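Local coordinates for UDP-glucose 4-epimerase (Campylobacter jejuni subsp. jejuni serotype O:2, PDB 7K3P), which interconverts UDP-glucose and UDP-galactose, and probably their N-acetylated counterparts, by inverting the configuration at carbon 4 of the sugar with the help of bound NAD, at residues K132-S137 with S253-A258. The protein carries 2 engineered substitutions. Sequence-based numbering, arbitrary orientation.
With NAD (nicotinamide-adenine-dinucleotide), chain C.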
ATOM      1  N   LYS A 132     -17.734  10.460   5.825  1.00 27.53           N
ATOM      2  CA  LYS A 132     -18.170   9.070   5.880  1.00 28.81           C
ATOM      3  C   LYS A 132     -17.745   8.366   4.592  1.00 25.12           C
ATOM      4  O   LYS A 132     -18.140   8.769   3.494  1.00 26.55           O
ATOM      5  CB  LYS A 132     -19.688   8.985   6.083  1.00 26.65           C
ATOM      6  CG  LYS A 132     -20.136   9.512   7.467  1.00 25.37           C
ATOM      7  CD  LYS A 132     -21.638   9.716   7.528  1.00 34.78           C
ATOM      8  CE  LYS A 132     -22.032  10.306   8.885  1.00 32.45           C
ATOM      9  NZ  LYS A 132     -23.496  10.500   8.952  1.00 46.17           N
ATOM     10  N   PHE A 133     -16.937   7.319   4.733  1.00 25.12           N
ATOM     11  CA  PHE A 133     -16.374   6.613   3.580  1.00 23.31           C
ATOM     12  C   PHE A 133     -16.693   5.116   3.683  1.00 18.70           C
ATOM     13  O   PHE A 133     -16.190   4.444   4.578  1.00 21.72           O
ATOM     14  CB  PHE A 133     -14.851   6.834   3.566  1.00 21.47           C
ATOM     15  CG  PHE A 133     -14.184   6.477   2.261  1.00 21.73           C
ATOM     16  CD1 PHE A 133     -14.158   5.164   1.805  1.00 20.80           C
ATOM     17  CD2 PHE A 133     -13.554   7.460   1.505  1.00 23.75           C
ATOM     18  CE1 PHE A 133     -13.526   4.835   0.595  1.00 21.49           C
ATOM     19  CE2 PHE A 133     -12.928   7.151   0.302  1.00 23.90           C
ATOM     20  CZ  PHE A 133     -12.910   5.836  -0.157  1.00 23.06           C
ATOM     21  N   ILE A 134     -17.538   4.596   2.795  1.00 21.98           N
ATOM     22  CA  ILE A 134     -17.803   3.161   2.809  1.00 23.27           C
ATOM     23  C   ILE A 134     -16.953   2.512   1.710  1.00 24.62           C
ATOM     24  O   ILE A 134     -17.073   2.865   0.524  1.00 22.69           O
ATOM     25  CB  ILE A 134     -19.321   2.831   2.708  1.00 26.45           C
ATOM     26  CG1 ILE A 134     -20.058   3.321   3.971  1.00 26.06           C
ATOM     27  CG2 ILE A 134     -19.538   1.325   2.578  1.00 20.50           C
ATOM     28  CD1 ILE A 134     -20.635   4.681   3.836  1.00 33.88           C
ATOM     29  N   PHE A 135     -16.060   1.602   2.109  1.00 21.43           N
ATOM     30  CA  PHE A 135     -15.105   0.997   1.166  1.00 19.11           C
ATOM     31  C   PHE A 135     -15.406  -0.477   0.927  1.00 21.47           C
ATOM     32  O   PHE A 135     -15.438  -1.279   1.876  1.00 22.67           O
ATOM     33  CB  PHE A 135     -13.685   1.165   1.699  1.00 22.97           C
ATOM     34  CG  PHE A 135     -12.615   0.580   0.804  1.00 22.55           C
ATOM     35  CD1 PHE A 135     -12.608   0.846  -0.562  1.00 20.06           C
ATOM     36  CD2 PHE A 135     -11.591  -0.198   1.344  1.00 20.52           C
ATOM     37  CE1 PHE A 135     -11.606   0.310  -1.393  1.00 22.99           C
ATOM     38  CE2 PHE A 135     -10.583  -0.729   0.533  1.00 22.34           C
ATOM     39  CZ  PHE A 135     -10.591  -0.467  -0.842  1.00 22.38           C
ATOM     40  N   SER A 136     -15.645  -0.832  -0.336  1.00 19.30           N
ATOM     41  CA  SER A 136     -15.767  -2.224  -0.726  1.00 22.45           C
ATOM     42  C   SER A 136     -14.377  -2.851  -0.762  1.00 27.07           C
ATOM     43  O   SER A 136     -13.641  -2.686  -1.753  1.00 24.71           O
ATOM     44  CB  SER A 136     -16.386  -2.344  -2.112  1.00 20.91           C
ATOM     45  OG  SER A 136     -17.615  -1.667  -2.178  1.00 33.62           O
ATOM     46  N   SER A 137     -14.011  -3.553   0.312  1.00 20.04           N
ATOM     47  CA  SER A 137     -12.759  -4.304   0.320  1.00 18.51           C
ATOM     48  C   SER A 137     -13.099  -5.732  -0.111  1.00 19.29           C
ATOM     49  O   SER A 137     -14.015  -5.930  -0.898  1.00 18.61           O
ATOM     50  CB  SER A 137     -12.134  -4.275   1.704  1.00 19.13           C
ATOM     51  OG  SER A 137     -10.862  -4.888   1.692  1.00 20.23           O
ATOM     52  N   SER A 253     -27.411  -4.242  -0.074  1.00 24.10           N
ATOM     53  CA  SER A 253     -28.095  -3.678   1.089  1.00 26.08           C
ATOM     54  C   SER A 253     -27.137  -3.469   2.262  1.00 23.52           C
ATOM     55  O   SER A 253     -27.300  -2.545   3.066  1.00 25.73           O
ATOM     56  CB  SER A 253     -29.315  -4.541   1.491  1.00 31.64           C
ATOM     57  OG  SER A 253     -28.906  -5.807   1.992  1.00 26.98           O
ATOM     58  N   ALA A 254     -26.109  -4.307   2.360  1.00 24.40           N
ATOM     59  CA  ALA A 254     -25.145  -4.159   3.462  1.00 23.97           C
ATOM     60  C   ALA A 254     -24.355  -2.862   3.362  1.00 22.83           C
ATOM     61  O   ALA A 254     -23.841  -2.351   4.360  1.00 23.70           O
ATOM     62  CB  ALA A 254     -24.188  -5.359   3.522  1.00 25.38           C
ATOM     63  N   HIS A 255     -24.226  -2.333   2.151  1.00 27.11           N
ATOM     64  CA  HIS A 255     -23.523  -1.064   1.991  1.00 24.67           C
ATOM     65  C   HIS A 255     -24.397   0.080   2.538  1.00 26.20           C
ATOM     66  O   HIS A 255     -23.898   0.996   3.200  1.00 24.21           O
ATOM     67  CB  HIS A 255     -23.124  -0.865   0.527  1.00 24.50           C
ATOM     68  CG  HIS A 255     -21.897  -1.634   0.133  1.00 29.05           C
ATOM     69  ND1 HIS A 255     -21.903  -3.000  -0.072  1.00 24.53           N
ATOM     70  CD2 HIS A 255     -20.619  -1.228  -0.070  1.00 29.29           C
ATOM     71  CE1 HIS A 255     -20.685  -3.395  -0.407  1.00 28.49           C
ATOM     72  NE2 HIS A 255     -19.888  -2.343  -0.415  1.00 27.26           N
ATOM     73  N   LEU A 256     -25.704  -0.003   2.291  1.00 25.76           N
ATOM     74  CA  LEU A 256     -26.646   0.943   2.887  1.00 24.65           C
ATOM     75  C   LEU A 256     -26.584   0.813   4.400  1.00 29.69           C
ATOM     76  O   LEU A 256     -26.461   1.813   5.115  1.00 26.52           O
ATOM     77  CB  LEU A 256     -28.072   0.699   2.369  1.00 30.61           C
ATOM     78  CG  LEU A 256     -28.440   1.362   1.042  1.00 32.04           C
ATOM     79  CD1 LEU A 256     -27.761   0.674  -0.154  1.00 30.29           C
ATOM     80  CD2 LEU A 256     -29.967   1.400   0.855  1.00 33.61           C
ATOM     81  N   ALA A 257     -26.622  -0.425   4.896  1.00 28.34           N
ATOM     82  CA  ALA A 257     -26.555  -0.627   6.341  1.00 29.28           C
ATOM     83  C   ALA A 257     -25.274  -0.055   6.938  1.00 27.96           C
ATOM     84  O   ALA A 257     -25.296   0.463   8.052  1.00 29.32           O
ATOM     85  CB  ALA A 257     -26.728  -2.112   6.708  1.00 27.54           C
ATOM     86  N   ALA A 258     -24.160  -0.147   6.201  1.00 27.62           N
ATOM     87  CA  ALA A 258     -22.858   0.365   6.670  1.00 26.00           C
ATOM     88  C   ALA A 258     -22.881   1.884   6.806  1.00 25.78           C
ATOM     89  O   ALA A 258     -22.277   2.457   7.715  1.00 26.96           O
ATOM     90  CB  ALA A 258     -21.731  -0.050   5.694  1.00 25.35           C
TER
HETATM   91  PA  NAD C 401     -17.615  -3.969 -11.394  1.00 29.33           P
HETATM   92  O1A NAD C 401     -16.500  -4.046 -12.407  1.00 28.16           O
HETATM   93  O2A NAD C 401     -18.921  -4.396 -12.002  1.00 26.60           O
HETATM   94  O5B NAD C 401     -17.807  -2.490 -10.877  1.00 25.58           O
HETATM   95  C5B NAD C 401     -16.713  -1.621 -10.949  1.00 24.45           C
HETATM   96  C4B NAD C 401     -17.158  -0.313 -11.471  1.00 27.93           C
HETATM   97  O4B NAD C 401     -16.212   0.690 -11.238  1.00 26.74           O
HETATM   98  C3B NAD C 401     -17.407  -0.378 -13.011  1.00 26.44           C
HETATM   99  O3B NAD C 401     -18.726   0.085 -13.492  1.00 28.24           O
HETATM  100  C2B NAD C 401     -16.164   0.335 -13.596  1.00 32.66           C
HETATM  101  O2B NAD C 401     -16.401   0.938 -14.796  1.00 30.20           O
HETATM  102  C1B NAD C 401     -15.892   1.302 -12.490  1.00 23.95           C
HETATM  103  N9A NAD C 401     -14.508   1.801 -12.505  1.00 28.04           N
HETATM  104  C8A NAD C 401     -13.382   1.058 -12.487  1.00 25.57           C
HETATM  105  N7A NAD C 401     -12.299   1.849 -12.531  1.00 26.37           N
HETATM  106  C5A NAD C 401     -12.692   3.128 -12.575  1.00 24.41           C
HETATM  107  C6A NAD C 401     -12.024   4.363 -12.641  1.00 23.43           C
HETATM  108  N6A NAD C 401     -10.581   4.401 -12.649  1.00 23.86           N
HETATM  109  N1A NAD C 401     -12.731   5.510 -12.662  1.00 24.00           N
HETATM  110  C2A NAD C 401     -14.076   5.515 -12.650  1.00 23.77           C
HETATM  111  N3A NAD C 401     -14.769   4.329 -12.605  1.00 26.21           N
HETATM  112  C4A NAD C 401     -14.109   3.135 -12.564  1.00 25.16           C
HETATM  113  O3  NAD C 401     -17.215  -4.894 -10.164  1.00 30.54           O
HETATM  114  PN  NAD C 401     -18.216  -5.304  -9.015  1.00 27.67           P
HETATM  115  O1N NAD C 401     -19.481  -4.468  -9.084  1.00 25.34           O
HETATM  116  O2N NAD C 401     -18.536  -6.757  -9.191  1.00 29.26           O
HETATM  117  O5D NAD C 401     -17.481  -5.071  -7.635  1.00 27.37           O
HETATM  118  C5D NAD C 401     -17.417  -3.759  -7.127  1.00 23.74           C
HETATM  119  C4D NAD C 401     -16.535  -3.683  -5.892  1.00 24.24           C
HETATM  120  O4D NAD C 401     -16.845  -4.710  -4.977  1.00 24.58           O
HETATM  121  C3D NAD C 401     -15.038  -3.690  -6.187  1.00 18.67           C
HETATM  122  O3D NAD C 401     -14.399  -2.825  -5.336  1.00 21.38           O
HETATM  123  C2D NAD C 401     -14.577  -5.042  -5.842  1.00 25.96           C
HETATM  124  O2D NAD C 401     -13.246  -5.114  -5.489  1.00 23.72           O
HETATM  125  C1D NAD C 401     -15.573  -5.416  -4.712  1.00 24.81           C
HETATM  126  N1N NAD C 401     -15.777  -6.923  -4.502  1.00 27.85           N
HETATM  127  C2N NAD C 401     -16.447  -7.585  -5.513  1.00 23.39           C
HETATM  128  C3N NAD C 401     -16.674  -8.952  -5.392  1.00 25.03           C
HETATM  129  C7N NAD C 401     -17.403  -9.686  -6.488  1.00 28.34           C
HETATM  130  O7N NAD C 401     -17.780  -9.118  -7.501  1.00 29.93           O
HETATM  131  N7N NAD C 401     -17.643 -11.082  -6.334  1.00 24.02           N
HETATM  132  C4N NAD C 401     -16.239  -9.622  -4.264  1.00 23.56           C
HETATM  133  C5N NAD C 401     -15.573  -8.951  -3.263  1.00 23.02           C
HETATM  134  C6N NAD C 401     -15.331  -7.575  -3.371  1.00 24.20           C
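His255 and Ser136 reach each other through matching first torsions: each sends its outer group, CG in the histidine (chi1 -79°) and OG in the serine (chi1 -55°), anti to its own carbonyl carbon. A hydrogen bond of 3.0 Å joins Ser136 OG to His255 NE2, the hydroxyl sitting at the edge of the imidazole and near its plane. At the other ring nitrogen, His255 ND1 bonds to the carbonyl oxygen of Ile251 one turn earlier in helix 248-261, so the ring is tethered through both nitrogens, which should restrict its rotation. Ile134, on the same side of the strand, lays CG2 obliquely against the ring, 3.8 Å from His255 CD2, while the methyl CB of Ala258 lies 4.1 Å from Ile134 CG2. This illustrates how a helix packs on the parallel sheet of a Rossmann fold: strand 132-136 and the helix segment run nearly antiparallel, at 153°, with axes 9.3 Å apart. Ser136 CB lies 3.7 Å from NAD O4D and, past the strand's end, Ser137 O approaches NAD C6N to 3.2 Å. The buried polar link thus ties helix to strand beside the nicotinamide ribose, and His255 probably positions Ser136 from the second shell.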